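Local coordinates for SusD superfamily protein (Bacteroides fragilis, PDB 3L22) that probably binds glycans at the outer membrane, as a member of the SusD family, and carries zinc ions in the crystal, at residues Y46-V56 and R386-I397; Y89-Q100 and V148-A156. All coordinates share one frame; numbering follows the deposited sequence.

Interaction 1 of 2, residues Y46-V56 and R386-I397; sequences YLVFDNRGDDV and RLEFIGEGIRGI
CA of Gly393 sits over the centre of one face of the Tyr46 ring, 3.8 Å from the centroid, a CH-pi contact. The phenol OH goes on to Pro323 O on strand 322-326. CG of Tyr46 is anti to its backbone N (chi1 -176°), which brings the ring face to Gly393. The Phe49 ring carries Ile397 CD1 over one face, displaced toward the rim. The Arg386 guanidinium has Asp54 OD2 and Arg395 NH2 over one face and the Asp55 carboxylate at its edge. NE and NH2 of Arg386 both grip Asp55 OD1, at 3.0 and 2.7 Å. Arg395 binds Asp54 side-on, one nitrogen to each oxygen: NE to OD1 at 2.8 Å, nearly straight at 177°, and NH2 to OD2 at 3.0 Å. The two arginines overlap within a four-residue salt-bridge network, where the two carboxylates probably offset the charge of the guanidinium groups. The contact joins helix 44-52 and the residues just after it to the connection between helices 374-388 and 395-401, which contains a type II turn from Phe389 to Glu392. Asp50 OD2 accepts from Gly393 N at 2.9 Å. One water links Asp50 OD1, Phe389 O and Arg395 N. Gly396 N donates to Phe49 O, and because Gly396 has no side chain the two backbones can come this close.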
loop_
_atom_site.group_PDB
_atom_site.type_symbol
_atom_site.label_atom_id
_atom_site.label_comp_id
_atom_site.label_asym_id
_atom_site.label_seq_id
_atom_site.Cartn_x
_atom_site.Cartn_y
_atom_site.Cartn_z
ATOM N N TYR A 46 2.623 -5.694 -4.235
ATOM C CA TYR A 46 2.935 -4.288 -4.044
ATOM C C TYR A 46 3.261 -3.641 -5.380
ATOM O O TYR A 46 2.773 -2.555 -5.688
ATOM C CB TYR A 46 4.138 -4.200 -3.134
ATOM C CG TYR A 46 4.674 -2.855 -2.650
ATOM C CD1 TYR A 46 4.205 -2.280 -1.483
ATOM C CD2 TYR A 46 5.703 -2.222 -3.309
ATOM C CE1 TYR A 46 4.742 -1.099 -0.976
ATOM C CE2 TYR A 46 6.263 -1.038 -2.822
ATOM C CZ TYR A 46 5.793 -0.505 -1.639
ATOM O OH TYR A 46 6.406 0.601 -1.119
ATOM N N LEU A 47 4.078 -4.326 -6.183
ATOM C CA LEU A 47 4.393 -3.893 -7.531
ATOM C C LEU A 47 3.134 -3.687 -8.387
ATOM O O LEU A 47 3.116 -2.816 -9.264
ATOM C CB LEU A 47 5.325 -4.906 -8.219
ATOM C CG LEU A 47 6.769 -4.860 -7.712
ATOM C CD1 LEU A 47 7.489 -6.221 -7.838
ATOM C CD2 LEU A 47 7.534 -3.733 -8.384
ATOM N N VAL A 48 2.093 -4.488 -8.130
ATOM C CA VAL A 48 0.814 -4.327 -8.793
ATOM C C VAL A 48 0.306 -2.894 -8.723
ATOM O O VAL A 48 -0.155 -2.373 -9.729
ATOM C CB VAL A 48 -0.256 -5.322 -8.240
ATOM C CG1 VAL A 48 -1.691 -4.798 -8.469
ATOM C CG2 VAL A 48 -0.029 -6.670 -8.860
ATOM N N PHE A 49 0.420 -2.252 -7.560
ATOM C CA PHE A 49 -0.107 -0.889 -7.419
ATOM C C PHE A 49 0.686 0.173 -8.189
ATOM O O PHE A 49 0.087 1.159 -8.639
ATOM C CB PHE A 49 -0.393 -0.551 -5.955
ATOM C CG PHE A 49 -1.434 -1.464 -5.372
ATOM C CD1 PHE A 49 -2.775 -1.338 -5.756
ATOM C CD2 PHE A 49 -1.084 -2.500 -4.529
ATOM C CE1 PHE A 49 -3.753 -2.204 -5.262
ATOM C CE2 PHE A 49 -2.066 -3.366 -4.027
ATOM C CZ PHE A 49 -3.398 -3.207 -4.404
ATOM N N ASP A 50 1.980 -0.043 -8.416
ATOM C CA ASP A 50 2.734 0.824 -9.309
ATOM C C ASP A 50 2.444 0.532 -10.751
ATOM O O ASP A 50 2.336 1.465 -11.545
ATOM C CB ASP A 50 4.213 0.758 -9.019
ATOM C CG ASP A 50 4.536 1.406 -7.666
ATOM O OD1 ASP A 50 4.364 2.663 -7.562
ATOM O OD2 ASP A 50 4.845 0.661 -6.707
ATOM N N ASN A 51 2.326 -0.745 -11.105
ATOM C CA ASN A 51 1.954 -1.116 -12.466
ATOM C C ASN A 51 0.570 -0.606 -12.887
ATOM O O ASN A 51 0.360 -0.239 -14.048
ATOM C CB ASN A 51 2.024 -2.634 -12.646
ATOM C CG ASN A 51 3.438 -3.111 -13.020
ATOM O OD1 ASN A 51 3.751 -3.241 -14.199
ATOM N ND2 ASN A 51 4.296 -3.328 -12.015
ATOM N N ARG A 52 -0.374 -0.567 -11.958
ATOM C CA ARG A 52 -1.687 -0.005 -12.250
ATOM C C ARG A 52 -1.634 1.475 -12.509
ATOM O O ARG A 52 -2.422 1.977 -13.308
ATOM C CB ARG A 52 -2.716 -0.383 -11.175
ATOM C CG ARG A 52 -3.081 -1.848 -11.272
ATOM C CD ARG A 52 -4.084 -2.371 -10.223
ATOM N NE ARG A 52 -5.329 -1.620 -10.061
ATOM C CZ ARG A 52 -6.401 -1.670 -10.852
ATOM N NH1 ARG A 52 -6.441 -2.429 -11.949
ATOM N NH2 ARG A 52 -7.472 -0.937 -10.529
ATOM N N GLY A 53 -0.667 2.154 -11.922
ATOM C CA GLY A 53 -0.465 3.561 -12.122
ATOM C C GLY A 53 0.147 4.001 -13.442
ATOM O O GLY A 53 0.292 3.213 -14.377
ATOM N N ASP A 54 0.532 5.270 -13.468
ATOM C CA ASP A 54 0.881 5.988 -14.665
ATOM C C ASP A 54 2.238 6.717 -14.552
ATOM O O ASP A 54 2.588 7.553 -15.400
ATOM C CB ASP A 54 -0.243 6.997 -14.956
ATOM C CG ASP A 54 -0.463 7.988 -13.794
ATOM O OD1 ASP A 54 0.266 7.919 -12.777
ATOM O OD2 ASP A 54 -1.391 8.820 -13.876
ATOM N N ASP A 55 3.014 6.357 -13.538
ATOM C CA ASP A 55 4.300 7.004 -13.276
ATOM C C ASP A 55 5.513 6.150 -13.617
ATOM O O ASP A 55 6.614 6.682 -13.765
ATOM C CB ASP A 55 4.319 7.457 -11.836
ATOM C CG ASP A 55 3.352 8.612 -11.597
ATOM O OD1 ASP A 55 3.184 9.471 -12.524
ATOM O OD2 ASP A 55 2.770 8.679 -10.494
ATOM N N VAL A 56 5.304 4.837 -13.693
ATOM C CA VAL A 56 6.276 3.877 -14.211
ATOM C C VAL A 56 5.640 3.203 -15.405
ATOM O O VAL A 56 4.418 3.319 -15.571
ATOM C CB VAL A 56 6.701 2.852 -13.119
ATOM C CG1 VAL A 56 7.572 3.564 -12.075
ATOM C CG2 VAL A 56 5.499 2.129 -12.462
ATOM N N ARG A 386 2.717 11.787 -6.217
ATOM C CA ARG A 386 3.192 10.957 -7.323
ATOM C C ARG A 386 4.724 10.845 -7.350
ATOM O O ARG A 386 5.284 9.737 -7.540
ATOM C CB ARG A 386 2.654 11.507 -8.653
ATOM C CG ARG A 386 1.168 11.281 -8.842
ATOM C CD ARG A 386 0.632 11.980 -10.081
ATOM N NE ARG A 386 1.106 11.324 -11.294
ATOM C CZ ARG A 386 0.767 11.673 -12.529
ATOM N NH1 ARG A 386 -0.043 12.713 -12.759
ATOM N NH2 ARG A 386 1.267 11.003 -13.554
ATOM N N LEU A 387 5.395 11.966 -7.122
ATOM C CA LEU A 387 6.865 11.995 -7.119
ATOM C C LEU A 387 7.434 11.406 -5.827
ATOM O O LEU A 387 8.314 10.554 -5.864
ATOM C CB LEU A 387 7.399 13.420 -7.361
ATOM C CG LEU A 387 8.924 13.629 -7.324
ATOM C CD1 LEU A 387 9.615 12.744 -8.377
ATOM C CD2 LEU A 387 9.312 15.096 -7.526
ATOM N N GLU A 388 6.918 11.830 -4.696
ATOM C CA GLU A 388 7.374 11.267 -3.432
ATOM C C GLU A 388 7.232 9.736 -3.376
ATOM O O GLU A 388 8.128 9.104 -2.843
ATOM C CB GLU A 388 6.645 11.911 -2.260
ATOM C CG GLU A 388 7.226 11.630 -0.856
ATOM C CD GLU A 388 8.544 12.333 -0.557
ATOM O OE1 GLU A 388 8.801 13.460 -1.067
ATOM O OE2 GLU A 388 9.330 11.738 0.211
ATOM N N PHE A 389 6.132 9.167 -3.909
ATOM C CA PHE A 389 5.816 7.753 -3.762
ATOM C C PHE A 389 5.909 6.916 -5.028
ATOM O O PHE A 389 5.402 5.788 -5.099
ATOM C CB PHE A 389 4.480 7.607 -3.004
ATOM C CG PHE A 389 4.610 8.081 -1.623
ATOM C CD1 PHE A 389 5.315 7.317 -0.700
ATOM C CD2 PHE A 389 4.184 9.344 -1.259
ATOM C CE1 PHE A 389 5.514 7.790 0.591
ATOM C CE2 PHE A 389 4.395 9.812 0.011
ATOM C CZ PHE A 389 5.079 9.040 0.923
ATOM N N ILE A 390 6.654 7.426 -6.006
ATOM C CA ILE A 390 6.961 6.655 -7.191
ATOM C C ILE A 390 7.634 5.359 -6.760
ATOM O O ILE A 390 8.595 5.359 -5.985
ATOM C CB ILE A 390 7.798 7.460 -8.232
ATOM C CG1 ILE A 390 7.877 6.693 -9.569
ATOM C CG2 ILE A 390 9.217 7.841 -7.724
ATOM C CD1 ILE A 390 8.380 7.575 -10.788
ATOM N N GLY A 391 7.093 4.241 -7.243
ATOM C CA GLY A 391 7.609 2.920 -6.877
ATOM C C GLY A 391 7.244 2.378 -5.506
ATOM O O GLY A 391 7.799 1.330 -5.084
ATOM N N GLU A 392 6.329 3.031 -4.795
ATOM C CA GLU A 392 6.064 2.654 -3.381
ATOM C C GLU A 392 4.615 2.184 -3.102
ATOM O O GLU A 392 4.085 2.354 -2.024
ATOM C CB GLU A 392 6.497 3.779 -2.415
ATOM C CG GLU A 392 8.013 3.886 -2.311
ATOM C CD GLU A 392 8.499 4.913 -1.291
ATOM O OE1 GLU A 392 7.943 4.992 -0.156
ATOM O OE2 GLU A 392 9.435 5.659 -1.647
ATOM N N GLY A 393 3.995 1.544 -4.076
ATOM C CA GLY A 393 2.810 0.721 -3.815
ATOM C C GLY A 393 1.557 1.539 -3.600
ATOM O O GLY A 393 0.633 1.056 -2.973
ATOM N N ILE A 394 1.521 2.754 -4.162
ATOM C CA ILE A 394 0.500 3.739 -3.823
ATOM C C ILE A 394 -0.243 4.291 -5.026
ATOM O O ILE A 394 -1.466 4.506 -4.937
ATOM C CB ILE A 394 1.111 4.920 -2.985
ATOM C CG1 ILE A 394 1.326 4.493 -1.525
ATOM C CG2 ILE A 394 0.230 6.142 -2.991
ATOM C CD1 ILE A 394 2.257 5.486 -0.695
ATOM N N ARG A 395 0.445 4.510 -6.151
ATOM C CA ARG A 395 -0.163 5.310 -7.193
ATOM C C ARG A 395 -1.528 4.801 -7.732
ATOM O O ARG A 395 -2.499 5.577 -7.904
ATOM C CB ARG A 395 0.829 5.479 -8.334
ATOM C CG ARG A 395 0.275 6.269 -9.520
ATOM C CD ARG A 395 -0.107 7.682 -9.115
ATOM N NE ARG A 395 -0.653 8.438 -10.221
ATOM C CZ ARG A 395 -1.558 9.404 -10.110
ATOM N NH1 ARG A 395 -2.031 9.809 -8.931
ATOM N NH2 ARG A 395 -2.001 9.993 -11.204
ATOM N N GLY A 396 -1.585 3.510 -8.009
ATOM C CA GLY A 396 -2.791 2.892 -8.534
ATOM C C GLY A 396 -3.933 2.912 -7.521
ATOM O O GLY A 396 -5.099 2.837 -7.910
ATOM N N ILE A 397 -3.608 3.024 -6.227
ATOM C CA ILE A 397 -4.643 3.172 -5.201
ATOM C C ILE A 397 -5.193 4.607 -5.221
ATOM O O ILE A 397 -6.406 4.811 -5.149
ATOM C CB ILE A 397 -4.122 2.813 -3.799
ATOM C CG1 ILE A 397 -3.762 1.315 -3.770
ATOM C CG2 ILE A 397 -5.137 3.178 -2.746
ATOM C CD1 ILE A 397 -3.045 0.802 -2.508
HETATM O O HOH W 1 3.343 4.311 -5.898
HETATM O O HOH W 2 7.176 -0.769 -6.750
HETATM O O HOH W 3 -5.668 -0.018 -7.768
HETATM O O HOH W 4 3.713 7.603 -8.303
#

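Interaction 2 of 2, residues Y89-Q100 and V148-A156; sequences YLAINKVNTFLQ and VPLRLTAEA
The irregular chain 148-156 runs along one side of helix 89-100 and comes closest where the CA atoms of Ala154 and Thr97 are 4.5 Å apart. Tyr89 reaches across with its hydroxyl, and OH donates to Pro149 O at 2.6 Å, in the carbonyl plane and on a lone pair. Val148 CB also meets the ring at its edge. The Arg151 and Tyr89 side chains cross at about a right angle, with CG of Arg151 3.9 Å from CE1 of Tyr89. Asn93 pairs with the backbone of Glu155 in both directions. Its OD1 accepts from Glu155 N at 3.0 Å on a lone pair, and its ND2 donates to Glu155 O at 3.0 Å. With chi1 at -170°, Asn93 stretches its amide across to the passing loop. Asn96 ND2 bridges Arg151 O and Thr153 O, each at 3.2 Å, approaching both from above the carbonyl plane. Asn96 OD1 is held by Arg124. Ala154 CB packs on Thr97 CA, and a water joins Gln100 OE1 to Ala154 N. The Arg151 guanidinium is paired with Glu432 and Asn161. Four of the five hydrogen bonds between loop and helix use the amides of Asn93 and Asn96. Helix 113-131 lies against the same helix through Leu131 and Tyr128, helix 18-33 also packs on it, and helix 168-178 meets the loop at Val148, Leu150 and Leu152.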
loop_
_atom_site.group_PDB
_atom_site.type_symbol
_atom_site.label_atom_id
_atom_site.label_comp_id
_atom_site.label_asym_id
_atom_site.label_seq_id
_atom_site.Cartn_x
_atom_site.Cartn_y
_atom_site.Cartn_z
ATOM N N TYR A 89 -5.970 -14.294 1.279
ATOM C CA TYR A 89 -6.912 -15.097 2.059
ATOM C C TYR A 89 -6.204 -16.080 2.971
ATOM O O TYR A 89 -6.717 -16.338 4.069
ATOM C CB TYR A 89 -8.000 -15.790 1.166
ATOM C CG TYR A 89 -9.151 -14.837 0.882
ATOM C CD1 TYR A 89 -10.070 -14.505 1.887
ATOM C CD2 TYR A 89 -9.269 -14.197 -0.343
ATOM C CE1 TYR A 89 -11.071 -13.574 1.663
ATOM C CE2 TYR A 89 -10.291 -13.301 -0.590
ATOM C CZ TYR A 89 -11.189 -12.982 0.412
ATOM O OH TYR A 89 -12.198 -12.080 0.156
ATOM N N LEU A 90 -5.045 -16.615 2.552
ATOM C CA LEU A 90 -4.224 -17.396 3.466
ATOM C C LEU A 90 -3.796 -16.571 4.677
ATOM O O LEU A 90 -3.900 -17.021 5.814
ATOM C CB LEU A 90 -2.958 -17.955 2.815
ATOM C CG LEU A 90 -3.082 -19.267 2.061
ATOM C CD1 LEU A 90 -1.770 -19.512 1.227
ATOM C CD2 LEU A 90 -3.410 -20.463 3.057
ATOM N N ALA A 91 -3.288 -15.378 4.437
ATOM C CA ALA A 91 -2.945 -14.462 5.533
ATOM C C ALA A 91 -4.175 -14.189 6.441
ATOM O O ALA A 91 -4.082 -14.241 7.660
ATOM C CB ALA A 91 -2.377 -13.149 4.963
ATOM N N ILE A 92 -5.339 -13.935 5.828
ATOM C CA ILE A 92 -6.562 -13.661 6.595
ATOM C C ILE A 92 -6.934 -14.848 7.464
ATOM O O ILE A 92 -7.256 -14.672 8.648
ATOM C CB ILE A 92 -7.693 -13.235 5.646
ATOM C CG1 ILE A 92 -7.402 -11.807 5.130
ATOM C CG2 ILE A 92 -9.107 -13.316 6.295
ATOM C CD1 ILE A 92 -8.072 -11.461 3.787
ATOM N N ASN A 93 -6.877 -16.061 6.910
ATOM C CA ASN A 93 -7.249 -17.250 7.670
ATOM C C ASN A 93 -6.259 -17.519 8.808
ATOM O O ASN A 93 -6.666 -17.947 9.876
ATOM C CB ASN A 93 -7.403 -18.502 6.790
ATOM C CG ASN A 93 -8.040 -19.675 7.558
ATOM O OD1 ASN A 93 -9.156 -19.559 8.100
ATOM N ND2 ASN A 93 -7.319 -20.802 7.639
ATOM N N LYS A 94 -4.973 -17.247 8.572
ATOM C CA LYS A 94 -3.973 -17.299 9.640
ATOM C C LYS A 94 -4.292 -16.352 10.781
ATOM O O LYS A 94 -4.150 -16.740 11.943
ATOM C CB LYS A 94 -2.561 -17.027 9.111
ATOM C CG LYS A 94 -1.992 -18.222 8.346
ATOM C CD LYS A 94 -0.638 -17.898 7.661
ATOM C CE LYS A 94 -0.052 -19.135 7.000
ATOM N NZ LYS A 94 0.535 -19.956 8.110
ATOM N N VAL A 95 -4.744 -15.139 10.470
ATOM C CA VAL A 95 -5.165 -14.207 11.531
ATOM C C VAL A 95 -6.416 -14.744 12.264
ATOM O O VAL A 95 -6.455 -14.780 13.472
ATOM C CB VAL A 95 -5.436 -12.774 11.005
ATOM C CG1 VAL A 95 -6.185 -11.915 12.100
ATOM C CG2 VAL A 95 -4.134 -12.099 10.526
ATOM N N ASN A 96 -7.407 -15.215 11.523
ATOM C CA ASN A 96 -8.653 -15.726 12.118
ATOM C C ASN A 96 -8.322 -16.875 13.106
ATOM O O ASN A 96 -8.837 -16.906 14.233
ATOM C CB ASN A 96 -9.609 -16.246 11.038
ATOM C CG ASN A 96 -10.062 -15.150 10.050
ATOM O OD1 ASN A 96 -9.856 -13.983 10.305
ATOM N ND2 ASN A 96 -10.658 -15.545 8.910
ATOM N N THR A 97 -7.440 -17.776 12.672
ATOM C CA THR A 97 -6.978 -18.903 13.486
ATOM C C THR A 97 -6.148 -18.476 14.679
ATOM O O THR A 97 -6.395 -18.938 15.783
ATOM C CB THR A 97 -6.207 -19.898 12.633
ATOM O OG1 THR A 97 -7.027 -20.175 11.502
ATOM C CG2 THR A 97 -5.901 -21.207 13.423
ATOM N N PHE A 98 -5.207 -17.569 14.463
ATOM C CA PHE A 98 -4.442 -16.988 15.553
ATOM C C PHE A 98 -5.368 -16.408 16.619
ATOM O O PHE A 98 -5.187 -16.720 17.790
ATOM C CB PHE A 98 -3.497 -15.897 15.045
ATOM C CG PHE A 98 -2.742 -15.161 16.131
ATOM C CD1 PHE A 98 -1.566 -15.673 16.641
ATOM C CD2 PHE A 98 -3.163 -13.920 16.572
ATOM C CE1 PHE A 98 -0.853 -14.999 17.620
ATOM C CE2 PHE A 98 -2.454 -13.222 17.539
ATOM C CZ PHE A 98 -1.301 -13.761 18.070
ATOM N N LEU A 99 -6.342 -15.579 16.217
ATOM C CA LEU A 99 -7.244 -14.963 17.198
ATOM C C LEU A 99 -8.038 -16.001 17.970
ATOM O O LEU A 99 -8.241 -15.840 19.156
ATOM C CB LEU A 99 -8.206 -13.948 16.560
ATOM C CG LEU A 99 -7.572 -12.674 15.971
ATOM C CD1 LEU A 99 -8.607 -11.902 15.120
ATOM C CD2 LEU A 99 -6.980 -11.793 17.075
ATOM N N GLN A 100 -8.477 -17.069 17.324
ATOM C CA GLN A 100 -9.217 -18.084 18.034
ATOM C C GLN A 100 -8.321 -18.862 18.997
ATOM O O GLN A 100 -8.731 -19.136 20.113
ATOM C CB GLN A 100 -9.880 -19.046 17.065
ATOM C CG GLN A 100 -10.681 -20.152 17.747
ATOM C CD GLN A 100 -11.534 -20.885 16.727
ATOM O OE1 GLN A 100 -12.600 -20.394 16.319
ATOM N NE2 GLN A 100 -11.016 -22.006 16.229
ATOM N N VAL A 148 -15.439 -8.482 -2.132
ATOM C CA VAL A 148 -14.856 -9.804 -1.897
ATOM C C VAL A 148 -15.610 -10.469 -0.726
ATOM O O VAL A 148 -16.261 -9.776 0.044
ATOM C CB VAL A 148 -13.346 -9.709 -1.601
ATOM C CG1 VAL A 148 -12.545 -9.053 -2.781
ATOM C CG2 VAL A 148 -13.062 -9.006 -0.266
ATOM N N PRO A 149 -15.543 -11.816 -0.595
ATOM C CA PRO A 149 -16.087 -12.480 0.598
ATOM C C PRO A 149 -15.395 -12.052 1.872
ATOM O O PRO A 149 -14.145 -12.019 1.916
ATOM C CB PRO A 149 -15.795 -13.957 0.343
ATOM C CG PRO A 149 -15.618 -14.050 -1.192
ATOM C CD PRO A 149 -15.008 -12.782 -1.569
ATOM N N LEU A 150 -16.200 -11.726 2.887
ATOM C CA LEU A 150 -15.681 -11.261 4.142
ATOM C C LEU A 150 -15.531 -12.496 5.045
ATOM O O LEU A 150 -16.433 -12.837 5.799
ATOM C CB LEU A 150 -16.611 -10.194 4.749
ATOM C CG LEU A 150 -16.179 -9.517 6.054
ATOM C CD1 LEU A 150 -14.691 -9.106 6.046
ATOM C CD2 LEU A 150 -17.058 -8.292 6.309
ATOM N N ARG A 151 -14.394 -13.174 4.927
ATOM C CA ARG A 151 -14.125 -14.401 5.697
ATOM C C ARG A 151 -13.452 -14.043 7.025
ATOM O O ARG A 151 -12.329 -13.536 7.042
ATOM C CB ARG A 151 -13.233 -15.346 4.887
ATOM C CG ARG A 151 -13.769 -15.638 3.476
ATOM C CD ARG A 151 -13.056 -16.773 2.796
ATOM N NE ARG A 151 -13.627 -17.082 1.488
ATOM C CZ ARG A 151 -14.710 -17.819 1.274
ATOM N NH1 ARG A 151 -15.391 -18.385 2.277
ATOM N NH2 ARG A 151 -15.102 -18.019 0.021
ATOM N N LEU A 152 -14.150 -14.314 8.127
ATOM C CA LEU A 152 -13.691 -13.950 9.455
ATOM C C LEU A 152 -13.621 -15.107 10.457
ATOM O O LEU A 152 -13.229 -14.897 11.585
ATOM C CB LEU A 152 -14.552 -12.802 10.002
ATOM C CG LEU A 152 -14.516 -11.497 9.204
ATOM C CD1 LEU A 152 -15.588 -10.508 9.762
ATOM C CD2 LEU A 152 -13.122 -10.853 9.199
ATOM N N THR A 153 -13.932 -16.325 10.054
ATOM C CA THR A 153 -13.890 -17.472 10.959
ATOM C C THR A 153 -12.643 -18.298 10.694
ATOM O O THR A 153 -12.143 -18.318 9.578
ATOM C CB THR A 153 -15.101 -18.364 10.755
ATOM O OG1 THR A 153 -15.166 -18.714 9.369
ATOM C CG2 THR A 153 -16.418 -17.636 11.158
ATOM N N ALA A 154 -12.150 -18.980 11.734
ATOM C CA ALA A 154 -10.986 -19.846 11.624
ATOM C C ALA A 154 -11.457 -21.093 10.892
ATOM O O ALA A 154 -12.370 -21.749 11.359
ATOM C CB ALA A 154 -10.438 -20.190 13.006
ATOM N N GLU A 155 -10.905 -21.363 9.713
ATOM C CA GLU A 155 -11.403 -22.461 8.866
ATOM C C GLU A 155 -10.297 -23.415 8.542
ATOM O O GLU A 155 -9.295 -23.023 7.961
ATOM C CB GLU A 155 -11.959 -21.946 7.539
ATOM C CG GLU A 155 -13.362 -21.413 7.609
ATOM C CD GLU A 155 -14.368 -22.401 8.235
ATOM O OE1 GLU A 155 -14.283 -23.650 7.998
ATOM O OE2 GLU A 155 -15.230 -21.880 8.987
ATOM N N ALA A 156 -10.491 -24.667 8.925
ATOM C CA ALA A 156 -9.562 -25.732 8.598
ATOM C C ALA A 156 -10.128 -26.608 7.476
ATOM O O ALA A 156 -9.414 -27.497 6.996
ATOM C CB ALA A 156 -9.256 -26.571 9.850
HETATM O O HOH W 5 -13.042 -18.183 14.586
#

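Interaction 2 is nested along the chain inside the long loop closed by interaction 1. Their centres are 28 Å apart and their nearest atoms about 11 Å, so they do not touch. Interaction 1 is buried, about 9 Å from the centre of the chain, and joins an early part of the sequence to a late one. Interaction 2 lies farther out, about 21 Å from that centre, within the N-terminal half alone. Zinc relates to them differently. The side chain of Leu152 in interaction 2 is about 4 Å from a bound zinc ion and also about 4 Å from the side chain of His174. In interaction 1, the Arg386 side chain is about 13 Å from a zinc ion.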